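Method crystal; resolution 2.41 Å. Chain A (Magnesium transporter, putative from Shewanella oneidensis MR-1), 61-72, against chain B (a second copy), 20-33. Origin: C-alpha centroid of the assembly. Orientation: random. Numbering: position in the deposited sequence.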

# COMPACT_ATOMS: atom_id res chain seq x y z
N ASP A 61 -18.60 4.39 -8.47
CA ASP A 61 -17.24 4.33 -8.93
C ASP A 61 -16.59 5.67 -8.61
O ASP A 61 -17.11 6.69 -8.97
CB ASP A 61 -17.26 4.06 -10.43
CG ASP A 61 -15.89 3.92 -11.01
OD1 ASP A 61 -14.90 4.03 -10.27
OD2 ASP A 61 -15.83 3.72 -12.24
N HIS A 62 -15.47 5.65 -7.92
CA HIS A 62 -14.80 6.88 -7.52
C HIS A 62 -14.06 7.51 -8.69
O HIS A 62 -13.73 8.68 -8.63
CB HIS A 62 -13.80 6.63 -6.39
CG HIS A 62 -14.42 6.27 -5.06
ND1 HIS A 62 -15.28 7.11 -4.38
CD2 HIS A 62 -14.27 5.17 -4.27
CE1 HIS A 62 -15.64 6.54 -3.24
NE2 HIS A 62 -15.05 5.36 -3.16
N GLN A 63 -13.78 6.71 -9.72
CA GLN A 63 -13.12 7.15 -10.96
C GLN A 63 -13.98 8.09 -11.77
O GLN A 63 -15.02 7.71 -12.29
CB GLN A 63 -12.78 5.95 -11.86
CG GLN A 63 -11.37 5.55 -11.74
CD GLN A 63 -11.06 4.17 -12.26
OE1 GLN A 63 -10.50 4.03 -13.35
NE2 GLN A 63 -11.35 3.15 -11.46
N MSE A 64 -13.53 9.32 -11.92
CA MSE A 64 -14.32 10.29 -12.62
C MSE A 64 -13.52 11.51 -12.97
O MSE A 64 -12.49 11.79 -12.41
CB MSE A 64 -15.50 10.70 -11.74
CG MSE A 64 -15.06 11.32 -10.44
SE MSE A 64 -16.55 11.84 -9.29
CE MSE A 64 -15.60 11.99 -7.54
N LEU A 65 -14.04 12.28 -13.90
CA LEU A 65 -13.51 13.59 -14.19
C LEU A 65 -14.19 14.64 -13.25
O LEU A 65 -15.38 14.89 -13.33
CB LEU A 65 -13.70 13.89 -15.69
CG LEU A 65 -12.54 13.56 -16.66
CD1 LEU A 65 -11.84 12.25 -16.42
CD2 LEU A 65 -13.01 13.69 -18.10
N VAL A 66 -13.42 15.20 -12.32
CA VAL A 66 -13.91 16.23 -11.42
C VAL A 66 -12.87 17.38 -11.30
O VAL A 66 -11.67 17.15 -11.30
CB VAL A 66 -14.25 15.63 -10.03
CG1 VAL A 66 -13.08 14.78 -9.54
CG2 VAL A 66 -14.60 16.71 -9.04
N LEU A 67 -13.35 18.63 -11.23
CA LEU A 67 -12.49 19.79 -11.01
C LEU A 67 -13.17 20.74 -10.02
O LEU A 67 -14.41 20.74 -9.89
CB LEU A 67 -12.21 20.50 -12.35
CG LEU A 67 -11.31 19.84 -13.41
CD1 LEU A 67 -11.32 20.59 -14.70
CD2 LEU A 67 -9.88 19.74 -12.87
N SER A 68 -12.39 21.55 -9.34
CA SER A 68 -12.96 22.50 -8.39
C SER A 68 -13.53 23.70 -9.14
O SER A 68 -13.34 23.86 -10.35
CB SER A 68 -11.92 23.01 -7.39
OG SER A 68 -11.01 23.91 -8.04
N ASP A 69 -14.17 24.58 -8.41
CA ASP A 69 -14.83 25.69 -9.04
C ASP A 69 -13.85 26.78 -9.39
O ASP A 69 -14.27 27.85 -9.82
CB ASP A 69 -15.95 26.22 -8.16
CG ASP A 69 -15.46 26.73 -6.82
OD1 ASP A 69 -14.24 26.90 -6.61
OD2 ASP A 69 -16.35 26.98 -5.97
N LYS A 70 -12.55 26.52 -9.21
CA LYS A 70 -11.52 27.45 -9.70
C LYS A 70 -11.04 27.06 -11.12
O LYS A 70 -10.29 27.78 -11.71
CB LYS A 70 -10.33 27.51 -8.73
CG LYS A 70 -10.65 27.92 -7.26
CD LYS A 70 -11.62 29.13 -7.11
CE LYS A 70 -11.93 29.56 -5.62
NZ LYS A 70 -13.34 29.19 -5.17
N ALA A 71 -11.48 25.92 -11.66
CA ALA A 71 -10.98 25.49 -12.97
C ALA A 71 -11.61 26.26 -14.16
O ALA A 71 -12.75 26.75 -14.07
CB ALA A 71 -11.25 24.00 -13.16
N THR A 72 -10.87 26.32 -15.27
CA THR A 72 -11.35 26.93 -16.50
C THR A 72 -11.58 25.88 -17.58
O THR A 72 -11.17 24.74 -17.45
CB THR A 72 -10.32 27.94 -17.08
OG1 THR A 72 -9.15 27.23 -17.56
CG2 THR A 72 -9.94 28.98 -16.03
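Chain B 20-33: EWSDYLPESFTDRA

When two copies of one protein pack through irregular segments, a single well-directed backbone hydrogen bond often fixes the register, and apolar side chains and a long basic residue extend the contact from that point. The pairing of residues 61-72 of chain A with residues 20-33 of chain B, in a putative magnesium transporter, illustrates the principle.

The backbones set the frame. Chain A runs as a loop into a short strand that includes Val A66, Leu A67 and Ser A68, then folds through a type I turn from Ser A68 to Ala A71, closed by Ala A71 N to Ser A68 O at 3.1 Å. Chain B leaves a helix at Trp B21, whose carbonyl O accepts from Tyr B24 N at 3.0 Å and Leu B25 N at 3.1 Å. It passes through Pro B26, the N-cap residue, and enters a new helix from Glu B27 onward. The two segments run in opposite senses: CA atoms lie 5.2 Å apart for Ser A68 and Tyr B24, 5.0 Å for Leu A67 and Leu B25, and 8.5 Å for His A62 and Arg B32. Thus the chains are closest at the strand and farther apart where the helix faces the start of the chain A stretch.

Polar contacts converge on one carbonyl. Ser A68 N donates to Tyr B24 O at 2.7 Å with an angle of 168°, short and nearly straight. The same oxygen receives a weak hydrogen bond from Ser A68 OG at 3.4 Å, and Leu A67 CA approaches Tyr B24 O at 3.4 Å in a CA-H...O contact. Ser A68 OG also accepts from Lys A70 N at 3.2 Å, so the side chain that reaches across the interface also braces its own turn.

Apolar packing spreads along the chains from this anchor. Leu A67 CD2 is the common point of one cluster, lying 4.0 Å from Tyr B24 CB, 4.1 Å from Leu B25 CD2 and 4.2 Å from Trp B21 CZ3. Val A66 packs against two partners: Val A66 CG2 is 3.8 Å from Pro B26 CG, and Val A66 CG1 is 3.5 Å from Phe B29 CD1, so this one side chain touches both the N-cap residue and the first turn of the helix. At the end of the turn, Ala A71 CB rests 4.2 Å from Tyr B24 CD1.

Aromatic and cationic groups complete the contact. Met A64 O lies at the edge of the Phe B29 ring, 3.7 Å from Phe B29 CE1. Within the turn, Lys A70 O likewise lies at the edge of the Tyr B24 ring, 3.9 Å from Tyr B24 CE1. One helical turn beyond Phe B29, Arg B32 lays its CD over a face of the His A62 ring, 4.3 Å from the ring centroid, in a CH-pi contact. Its guanidinium continues past the imidazole, bringing Arg B32 NH2 to 3.8 Å from Met A64 CE, the terminal methyl of a selenomethionine.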

# COMPACT_ATOMS: atom_id res chain seq x y z
N GLU B 20 0.96 19.85 -10.64
CA GLU B 20 0.70 20.90 -11.59
C GLU B 20 -0.77 21.33 -11.53
O GLU B 20 -1.09 22.50 -11.73
CB GLU B 20 1.05 20.40 -12.97
CG GLU B 20 0.80 21.40 -14.08
CD GLU B 20 0.63 20.71 -15.41
OE1 GLU B 20 0.89 19.48 -15.46
OE2 GLU B 20 0.22 21.39 -16.38
N TRP B 21 -1.65 20.39 -11.22
CA TRP B 21 -3.08 20.68 -11.13
C TRP B 21 -3.64 20.83 -9.72
O TRP B 21 -4.84 20.63 -9.48
CB TRP B 21 -3.83 19.59 -11.88
CG TRP B 21 -4.11 20.01 -13.24
CD1 TRP B 21 -3.54 21.06 -13.92
CD2 TRP B 21 -5.04 19.42 -14.12
NE1 TRP B 21 -4.08 21.16 -15.16
CE2 TRP B 21 -5.01 20.16 -15.31
CE3 TRP B 21 -5.92 18.35 -14.02
CZ2 TRP B 21 -5.82 19.86 -16.41
CZ3 TRP B 21 -6.73 18.04 -15.10
CH2 TRP B 21 -6.68 18.78 -16.28
N SER B 22 -2.76 21.21 -8.80
CA SER B 22 -3.14 21.31 -7.39
C SER B 22 -4.15 22.41 -7.13
O SER B 22 -4.96 22.26 -6.24
CB SER B 22 -1.91 21.41 -6.46
OG SER B 22 -1.20 22.61 -6.66
N ASP B 23 -4.16 23.48 -7.92
CA ASP B 23 -5.24 24.49 -7.79
C ASP B 23 -6.59 24.05 -8.30
O ASP B 23 -7.55 24.75 -8.07
CB ASP B 23 -4.89 25.82 -8.53
CG ASP B 23 -3.61 26.49 -7.96
OD1 ASP B 23 -3.25 26.26 -6.78
OD2 ASP B 23 -2.95 27.23 -8.70
N TYR B 24 -6.69 22.93 -9.02
CA TYR B 24 -7.92 22.63 -9.74
C TYR B 24 -8.57 21.32 -9.34
O TYR B 24 -9.74 21.13 -9.60
CB TYR B 24 -7.66 22.62 -11.25
CG TYR B 24 -6.90 23.81 -11.76
CD1 TYR B 24 -7.45 25.06 -11.71
CD2 TYR B 24 -5.61 23.67 -12.30
CE1 TYR B 24 -6.75 26.16 -12.16
CE2 TYR B 24 -4.91 24.77 -12.76
CZ TYR B 24 -5.48 26.01 -12.68
OH TYR B 24 -4.80 27.13 -13.12
N LEU B 25 -7.81 20.40 -8.77
CA LEU B 25 -8.34 19.11 -8.31
C LEU B 25 -8.72 19.25 -6.85
O LEU B 25 -7.95 19.80 -6.09
CB LEU B 25 -7.26 18.03 -8.42
CG LEU B 25 -6.83 17.66 -9.84
CD1 LEU B 25 -5.56 16.81 -9.83
CD2 LEU B 25 -7.97 16.95 -10.58
N PRO B 26 -9.90 18.71 -6.45
CA PRO B 26 -10.26 18.56 -5.04
C PRO B 26 -9.24 17.73 -4.28
O PRO B 26 -8.63 16.80 -4.85
CB PRO B 26 -11.56 17.78 -5.09
CG PRO B 26 -11.99 17.78 -6.50
CD PRO B 26 -10.82 18.01 -7.35
N GLU B 27 -9.03 18.05 -3.00
CA GLU B 27 -8.03 17.34 -2.22
C GLU B 27 -8.44 15.87 -2.17
O GLU B 27 -7.57 14.99 -2.24
CB GLU B 27 -7.83 17.97 -0.82
CG GLU B 27 -6.74 19.12 -0.77
N SER B 28 -9.75 15.60 -2.13
CA SER B 28 -10.29 14.24 -2.09
C SER B 28 -9.79 13.42 -3.28
O SER B 28 -9.43 12.24 -3.15
CB SER B 28 -11.83 14.24 -2.04
OG SER B 28 -12.45 14.67 -3.25
N PHE B 29 -9.72 14.06 -4.43
CA PHE B 29 -9.29 13.39 -5.64
C PHE B 29 -7.78 13.14 -5.56
O PHE B 29 -7.29 12.06 -5.91
CB PHE B 29 -9.65 14.27 -6.85
CG PHE B 29 -9.18 13.73 -8.15
CD1 PHE B 29 -10.05 13.08 -8.99
CD2 PHE B 29 -7.87 13.86 -8.53
CE1 PHE B 29 -9.62 12.55 -10.21
CE2 PHE B 29 -7.42 13.32 -9.75
CZ PHE B 29 -8.31 12.67 -10.59
N THR B 30 -7.04 14.13 -5.09
CA THR B 30 -5.62 13.96 -4.97
C THR B 30 -5.30 12.81 -4.03
O THR B 30 -4.52 11.92 -4.38
CB THR B 30 -4.94 15.25 -4.50
OG1 THR B 30 -5.07 16.24 -5.53
CG2 THR B 30 -3.44 14.99 -4.22
N ASP B 31 -5.97 12.78 -2.88
CA ASP B 31 -5.77 11.70 -1.91
C ASP B 31 -6.09 10.32 -2.44
O ASP B 31 -5.39 9.37 -2.10
CB ASP B 31 -6.58 11.96 -0.64
CG ASP B 31 -6.12 13.21 0.09
OD1 ASP B 31 -5.01 13.69 -0.16
OD2 ASP B 31 -6.90 13.75 0.90
N ARG B 32 -7.14 10.18 -3.25
CA ARG B 32 -7.46 8.86 -3.77
C ARG B 32 -6.38 8.46 -4.78
O ARG B 32 -5.96 7.31 -4.83
CB ARG B 32 -8.86 8.81 -4.40
CG ARG B 32 -10.01 8.80 -3.35
CD ARG B 32 -11.43 8.52 -3.97
NE ARG B 32 -11.52 9.17 -5.29
CZ ARG B 32 -12.06 10.38 -5.53
NH1 ARG B 32 -12.58 11.11 -4.54
NH2 ARG B 32 -12.07 10.87 -6.78
N ALA B 33 -5.92 9.44 -5.56
CA ALA B 33 -4.82 9.21 -6.52
C ALA B 33 -3.52 8.74 -5.84
O ALA B 33 -2.87 7.78 -6.28
CB ALA B 33 -4.55 10.48 -7.32